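Local coordinates for protein giardin subunit alpha-1 (Giardia intestinalis, PDB 4EVF) that is an annexin that binds calcium and, in a calcium-dependent way, phospholipids such as phosphatidylserine, and takes part in parasite attachment and cytoskeletal remodelling, at residues A[22-27]-A[288-293]; A[243-248]-A[279-284]. All coordinates share one frame; numbering follows the deposited sequence.

Contact 1: residues A[22-27]-A[288-293]; sequences QIAFIA and LRTLWR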
loop_
_atom_site.group_PDB
_atom_site.type_symbol
_atom_site.label_atom_id
_atom_site.label_comp_id
_atom_site.label_asym_id
_atom_site.label_seq_id
_atom_site.Cartn_x
_atom_site.Cartn_y
_atom_site.Cartn_z
ATOM N N GLN A 22 -5.401 -22.684 -1.184
ATOM C CA GLN A 22 -4.919 -23.190 0.100
ATOM C C GLN A 22 -3.643 -22.474 0.562
ATOM O O GLN A 22 -3.474 -22.195 1.753
ATOM C CB GLN A 22 -4.707 -24.706 0.053
ATOM C CG GLN A 22 -4.213 -25.303 1.362
ATOM C CD GLN A 22 -5.147 -25.038 2.535
ATOM O OE1 GLN A 22 -6.267 -24.552 2.360
ATOM N NE2 GLN A 22 -4.685 -25.355 3.742
ATOM N N ILE A 23 -2.744 -22.176 -0.367
ATOM C CA ILE A 23 -1.561 -21.397 -0.012
ATOM C C ILE A 23 -1.983 -19.994 0.414
ATOM O O ILE A 23 -1.499 -19.463 1.415
ATOM C CB ILE A 23 -0.553 -21.328 -1.169
ATOM C CG1 ILE A 23 -0.052 -22.732 -1.517
ATOM C CG2 ILE A 23 0.588 -20.361 -0.847
ATOM C CD1 ILE A 23 0.638 -22.809 -2.861
ATOM N N ALA A 24 -2.903 -19.404 -0.345
ATOM C CA ALA A 24 -3.447 -18.102 -0.005
ATOM C C ALA A 24 -4.120 -18.145 1.359
ATOM O O ALA A 24 -3.972 -17.222 2.159
ATOM C CB ALA A 24 -4.439 -17.623 -1.093
ATOM N N PHE A 25 -4.841 -19.224 1.640
ATOM C CA PHE A 25 -5.562 -19.299 2.905
ATOM C C PHE A 25 -4.608 -19.341 4.097
ATOM O O PHE A 25 -4.830 -18.667 5.112
ATOM C CB PHE A 25 -6.509 -20.499 2.965
ATOM C CG PHE A 25 -7.178 -20.648 4.303
ATOM C CD1 PHE A 25 -8.143 -19.744 4.706
ATOM C CD2 PHE A 25 -6.810 -21.664 5.175
ATOM C CE1 PHE A 25 -8.745 -19.857 5.948
ATOM C CE2 PHE A 25 -7.409 -21.786 6.412
ATOM C CZ PHE A 25 -8.377 -20.881 6.801
ATOM N N ILE A 26 -3.563 -20.153 3.977
ATOM C CA ILE A 26 -2.553 -20.244 5.028
ATOM C C ILE A 26 -1.854 -18.904 5.195
ATOM O O ILE A 26 -1.643 -18.437 6.311
ATOM C CB ILE A 26 -1.508 -21.332 4.732
ATOM C CG1 ILE A 26 -2.165 -22.717 4.743
ATOM C CG2 ILE A 26 -0.390 -21.269 5.756
ATOM C CD1 ILE A 26 -1.382 -23.776 4.005
ATOM N N ALA A 27 -1.496 -18.272 4.082
ATOM C CA ALA A 27 -0.836 -16.979 4.163
ATOM C C ALA A 27 -1.737 -15.970 4.867
ATOM O O ALA A 27 -1.255 -15.119 5.613
ATOM C CB ALA A 27 -0.440 -16.487 2.781
ATOM N N LEU A 288 -7.563 -13.448 -3.999
ATOM C CA LEU A 288 -7.702 -12.145 -3.353
ATOM C C LEU A 288 -8.743 -12.152 -2.230
ATOM O O LEU A 288 -8.476 -11.654 -1.129
ATOM C CB LEU A 288 -8.002 -11.036 -4.379
ATOM C CG LEU A 288 -6.942 -10.682 -5.426
ATOM C CD1 LEU A 288 -7.454 -9.558 -6.358
ATOM C CD2 LEU A 288 -5.598 -10.294 -4.779
ATOM N N ARG A 289 -9.906 -12.731 -2.491
ATOM C CA ARG A 289 -10.944 -12.808 -1.487
ATOM C C ARG A 289 -10.474 -13.582 -0.236
ATOM O O ARG A 289 -10.835 -13.257 0.834
ATOM C CB ARG A 289 -12.265 -13.377 -2.010
ATOM C CG ARG A 289 -13.069 -12.477 -2.930
ATOM C CD ARG A 289 -14.320 -13.160 -3.441
ATOM N NE ARG A 289 -15.385 -12.961 -2.502
ATOM C CZ ARG A 289 -16.649 -13.280 -2.688
ATOM N NH1 ARG A 289 -17.049 -13.801 -3.804
ATOM N NH2 ARG A 289 -17.517 -13.036 -1.753
ATOM N N THR A 290 -9.674 -14.599 -0.405
ATOM C CA THR A 290 -9.109 -15.324 0.732
ATOM C C THR A 290 -8.206 -14.396 1.558
ATOM O O THR A 290 -8.376 -14.251 2.777
ATOM C CB THR A 290 -8.302 -16.550 0.276
ATOM O OG1 THR A 290 -9.131 -17.408 -0.519
ATOM C CG2 THR A 290 -7.786 -17.329 1.480
ATOM N N LEU A 291 -7.257 -13.759 0.883
ATOM C CA LEU A 291 -6.276 -12.905 1.553
ATOM C C LEU A 291 -6.901 -11.705 2.251
ATOM O O LEU A 291 -6.419 -11.292 3.307
ATOM C CB LEU A 291 -5.172 -12.463 0.588
ATOM C CG LEU A 291 -4.309 -13.586 -0.004
ATOM C CD1 LEU A 291 -3.540 -13.120 -1.236
ATOM C CD2 LEU A 291 -3.350 -14.147 1.060
ATOM N N TRP A 292 -7.974 -11.154 1.676
ATOM C CA TRP A 292 -8.618 -9.965 2.230
ATOM C C TRP A 292 -9.753 -10.313 3.187
ATOM O O TRP A 292 -10.368 -9.435 3.781
ATOM C CB TRP A 292 -9.081 -9.011 1.122
ATOM C CG TRP A 292 -7.938 -8.301 0.492
ATOM C CD1 TRP A 292 -7.335 -8.600 -0.699
ATOM C CD2 TRP A 292 -7.216 -7.194 1.043
ATOM N NE1 TRP A 292 -6.293 -7.733 -0.926
ATOM C CE2 TRP A 292 -6.207 -6.853 0.122
ATOM C CE3 TRP A 292 -7.345 -6.439 2.218
ATOM C CZ2 TRP A 292 -5.319 -5.803 0.341
ATOM C CZ3 TRP A 292 -6.460 -5.390 2.435
ATOM C CH2 TRP A 292 -5.459 -5.086 1.500
ATOM N N ARG A 293 -9.987 -11.610 3.354
ATOM C CA ARG A 293 -10.982 -12.134 4.285
ATOM C C ARG A 293 -12.394 -11.676 3.947
ATOM O O ARG A 293 -13.148 -11.239 4.816
ATOM C CB ARG A 293 -10.624 -11.797 5.738
ATOM C CG ARG A 293 -9.431 -12.576 6.246
ATOM C CD ARG A 293 -9.205 -12.359 7.743
ATOM N NE ARG A 293 -7.901 -12.872 8.143
ATOM C CZ ARG A 293 -7.334 -12.631 9.322
ATOM N NH1 ARG A 293 -7.956 -11.879 10.223
ATOM N NH2 ARG A 293 -6.137 -13.134 9.600
#
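Thr-290, whose methyl group packs on Phe-25, has its hydroxyl OG1 held by a hydrogen bond with Pro-286 O one turn earlier in its own helix and by a weak one with Lys-295 NZ. With chi1 at -57°, OG1 lies beside the backbone N, and the other branch, CG2, turns to helix 22-27. CG2 comes within 3.3 Å of Phe-25 CA and also packs against Phe-25 CB at 3.7 Å. Farther out it meets the edge of the Phe-25 ring, near its plane, and the two side chains cross at about a right angle.

One residue on, Leu-291 brings its CD2 branch to 3.3 Å from Ala-24 O and lays CG 4.2 Å from Ala-24 CB. The same CD2 touches Ala-27 CB at 4.1 Å, one turn farther along. No hydrogen bond crosses the interface; the segment axes approach to 8.3 Å, consistent with the small Ala-24 and Thr-290 at the seam, with N-to-C directions only 14° apart. Arg-293, with positive phi, forms a Schellman motif with the last turn of the helix, and its NH2 is hydrogen-bonded to Ser-28 O.

The contact joins predicted annexin repeats 1 and 4, which pack together as in other annexins. Helix 62-70 lies against it through Leu-66 and Leu-70, helix 245-255 meets Leu-291 through Thr-252, and helix 4-16 covers Ile-23 and Ile-26.

Contact 2: residues A[243-248]-A[279-284]; sequences GDEKRM and CFDKRM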
loop_
_atom_site.group_PDB
_atom_site.type_symbol
_atom_site.label_atom_id
_atom_site.label_comp_id
_atom_site.label_asym_id
_atom_site.label_seq_id
_atom_site.Cartn_x
_atom_site.Cartn_y
_atom_site.Cartn_z
ATOM N N GLY A 243 -9.993 -4.764 -13.110
ATOM C CA GLY A 243 -9.279 -5.797 -12.378
ATOM C C GLY A 243 -7.775 -5.702 -12.547
ATOM O O GLY A 243 -7.147 -6.579 -13.137
ATOM N N ASP A 244 -7.202 -4.621 -12.032
ATOM C CA ASP A 244 -5.769 -4.380 -12.097
ATOM C C ASP A 244 -5.031 -5.406 -11.245
ATOM O O ASP A 244 -4.916 -5.235 -10.023
ATOM C CB ASP A 244 -5.467 -2.973 -11.564
ATOM C CG ASP A 244 -4.021 -2.576 -11.743
ATOM O OD1 ASP A 244 -3.142 -3.463 -11.884
ATOM O OD2 ASP A 244 -3.754 -1.360 -11.743
ATOM N N GLU A 245 -4.530 -6.460 -11.884
ATOM C CA GLU A 245 -3.791 -7.502 -11.170
ATOM C C GLU A 245 -2.488 -6.989 -10.561
ATOM O O GLU A 245 -2.116 -7.384 -9.452
ATOM C CB GLU A 245 -3.508 -8.696 -12.082
ATOM C CG GLU A 245 -4.756 -9.490 -12.436
ATOM C CD GLU A 245 -4.431 -10.903 -12.926
ATOM O OE1 GLU A 245 -3.337 -11.106 -13.503
ATOM O OE2 GLU A 245 -5.270 -11.804 -12.721
ATOM N N LYS A 246 -1.796 -6.110 -11.277
ATOM C CA LYS A 246 -0.494 -5.639 -10.797
ATOM C C LYS A 246 -0.605 -4.845 -9.491
ATOM O O LYS A 246 0.180 -5.069 -8.571
ATOM C CB LYS A 246 0.254 -4.853 -11.878
ATOM C CG LYS A 246 0.503 -5.664 -13.142
ATOM C CD LYS A 246 1.860 -5.355 -13.744
ATOM C CE LYS A 246 1.978 -3.894 -14.131
ATOM N NZ LYS A 246 3.391 -3.402 -14.030
ATOM N N ARG A 247 -1.589 -3.948 -9.412
ATOM C CA ARG A 247 -1.876 -3.223 -8.169
ATOM C C ARG A 247 -2.306 -4.146 -7.039
ATOM O O ARG A 247 -1.893 -3.965 -5.893
ATOM C CB ARG A 247 -2.972 -2.178 -8.377
ATOM C CG ARG A 247 -3.522 -1.606 -7.069
ATOM C CD ARG A 247 -3.201 -0.119 -6.938
ATOM N NE ARG A 247 -4.101 0.658 -7.758
ATOM C CZ ARG A 247 -3.950 1.938 -8.083
ATOM N NH1 ARG A 247 -2.900 2.650 -7.676
ATOM N NH2 ARG A 247 -4.872 2.500 -8.836
ATOM N N MET A 248 -3.156 -5.116 -7.339
ATOM C CA MET A 248 -3.622 -5.999 -6.282
ATOM C C MET A 248 -2.461 -6.812 -5.730
ATOM O O MET A 248 -2.407 -7.079 -4.528
ATOM C CB MET A 248 -4.780 -6.891 -6.741
ATOM C CG MET A 248 -6.124 -6.150 -6.779
ATOM S SD MET A 248 -6.516 -5.220 -5.276
ATOM C CE MET A 248 -6.956 -6.582 -4.185
ATOM N N CYS A 279 -14.640 -8.272 -10.924
ATOM C CA CYS A 279 -13.593 -7.585 -11.668
ATOM C C CYS A 279 -12.360 -8.426 -11.977
ATOM O O CYS A 279 -11.626 -8.129 -12.918
ATOM C CB CYS A 279 -13.211 -6.293 -10.935
ATOM S SG CYS A 279 -14.656 -5.207 -10.727
ATOM N N PHE A 280 -12.150 -9.483 -11.197
ATOM C CA PHE A 280 -10.995 -10.363 -11.375
ATOM C C PHE A 280 -11.378 -11.761 -11.886
ATOM O O PHE A 280 -12.487 -12.227 -11.651
ATOM C CB PHE A 280 -10.194 -10.433 -10.062
ATOM C CG PHE A 280 -9.533 -9.134 -9.718
ATOM C CD1 PHE A 280 -8.235 -8.876 -10.129
ATOM C CD2 PHE A 280 -10.225 -8.152 -9.037
ATOM C CE1 PHE A 280 -7.630 -7.666 -9.848
ATOM C CE2 PHE A 280 -9.627 -6.935 -8.751
ATOM C CZ PHE A 280 -8.330 -6.693 -9.161
ATOM N N ASP A 281 -10.458 -12.418 -12.593
ATOM C CA ASP A 281 -10.763 -13.706 -13.225
ATOM C C ASP A 281 -10.884 -14.873 -12.251
ATOM O O ASP A 281 -10.678 -14.724 -11.040
ATOM C CB ASP A 281 -9.791 -14.044 -14.372
ATOM C CG ASP A 281 -8.410 -14.488 -13.883
ATOM O OD1 ASP A 281 -8.304 -15.070 -12.782
ATOM O OD2 ASP A 281 -7.420 -14.252 -14.614
ATOM N N LYS A 282 -11.222 -16.034 -12.811
ATOM C CA LYS A 282 -11.551 -17.232 -12.048
ATOM C C LYS A 282 -10.439 -17.674 -11.098
ATOM O O LYS A 282 -10.716 -18.192 -10.018
ATOM C CB LYS A 282 -11.875 -18.380 -13.007
ATOM C CG LYS A 282 -13.063 -19.200 -12.579
ATOM C CD LYS A 282 -13.533 -20.120 -13.692
ATOM C CE LYS A 282 -12.561 -21.253 -13.938
ATOM N NZ LYS A 282 -13.073 -22.140 -15.023
ATOM N N ARG A 283 -9.196 -17.498 -11.530
ATOM C CA ARG A 283 -8.018 -17.880 -10.747
ATOM C C ARG A 283 -7.683 -16.837 -9.673
ATOM O O ARG A 283 -7.607 -17.155 -8.484
ATOM C CB ARG A 283 -6.821 -18.101 -11.685
ATOM C CG ARG A 283 -5.547 -18.592 -11.005
ATOM C CD ARG A 283 -4.392 -18.622 -11.991
ATOM N NE ARG A 283 -3.133 -19.057 -11.384
ATOM C CZ ARG A 283 -1.941 -18.868 -11.943
ATOM N NH1 ARG A 283 -1.849 -18.245 -13.109
ATOM N NH2 ARG A 283 -0.840 -19.291 -11.336
ATOM N N MET A 284 -7.499 -15.589 -10.092
ATOM C CA MET A 284 -7.062 -14.528 -9.185
ATOM C C MET A 284 -8.073 -14.189 -8.098
ATOM O O MET A 284 -7.701 -13.962 -6.943
ATOM C CB MET A 284 -6.743 -13.255 -9.973
ATOM C CG MET A 284 -6.447 -12.047 -9.096
ATOM S SD MET A 284 -4.902 -12.239 -8.152
ATOM C CE MET A 284 -3.705 -12.191 -9.481
HETATM O O HOH W 1 -7.980 -11.360 -12.688
#
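Chi1 of -68° in Phe-280 puts CG anti to the carbonyl carbon, beside the backbone N; the ring that follows lies against Gly-243 and the first turn of helix 245-255. Met-248 CG, likewise anti to its own carbonyl carbon and 3.3 Å from Phe-280 CZ, meets the ring obliquely. Gly-243, with no side chain, sets its CA over one ring face in a CH-pi contact, 3.6 Å from the Phe-280 centroid and 19° off the normal. That CA also makes a CA-H...O contact with Cys-279 O at 3.4 Å, while Asp-244 O meets the ring edge in plane.

Glu-245 crosses Met-284, its carboxylate lying against CB and the terminal methyl CE, OE2 3.4 Å from Met-284 CB. A water donates to Glu-245 OE2 at 2.7 Å and accepts from Asp-281 N at 2.7 Å. Glu-245 OE2 and Asp-281 OD2 stand 3.8 Å apart, a like-charge proximity that could raise the proton affinity of either. Asp-244 is the N-cap of helix 245-255, its OD1 taking Arg-247 N from above the carboxylate plane; Asp-281, ahead of the turn into the next helix, makes a capping bond from OD1 to Met-284 N, 2.9 Å, nearly along its C-O axis.

In annexins the loop between a repeat's first two helices and the loop before its last commonly form the calcium site; these segments correspond to that pair, and no metal is bound in this apo structure. Helix 62-70 touches Glu-245 and Met-284 through Ser-62 and Glu-63, helix 227-240 meets Met-248 through Ile-235, and Ala-285 of helix 284-292 packs on Phe-280.

In the fold
Near the N terminus, helix 20-28 supplies the first half of contact 1; its partner comes only with the last helix, 284-292, so the contact closes a loop of 260 mostly helical residues and brings the two ends of the chain together. Contact 2 is nested within that loop and spans just 30 residues, tying the start of helix 245-255 to the loop between helices 272-279 and 284-292, all inside predicted repeat 4. The centres lie about 14 Å apart. Helix 284-292 connects them: Leu-288 and Trp-292 pack on Met-248, and Leu-288 also on Phe-280, while helix 62-70 of predicted repeat 1 borders both contacts.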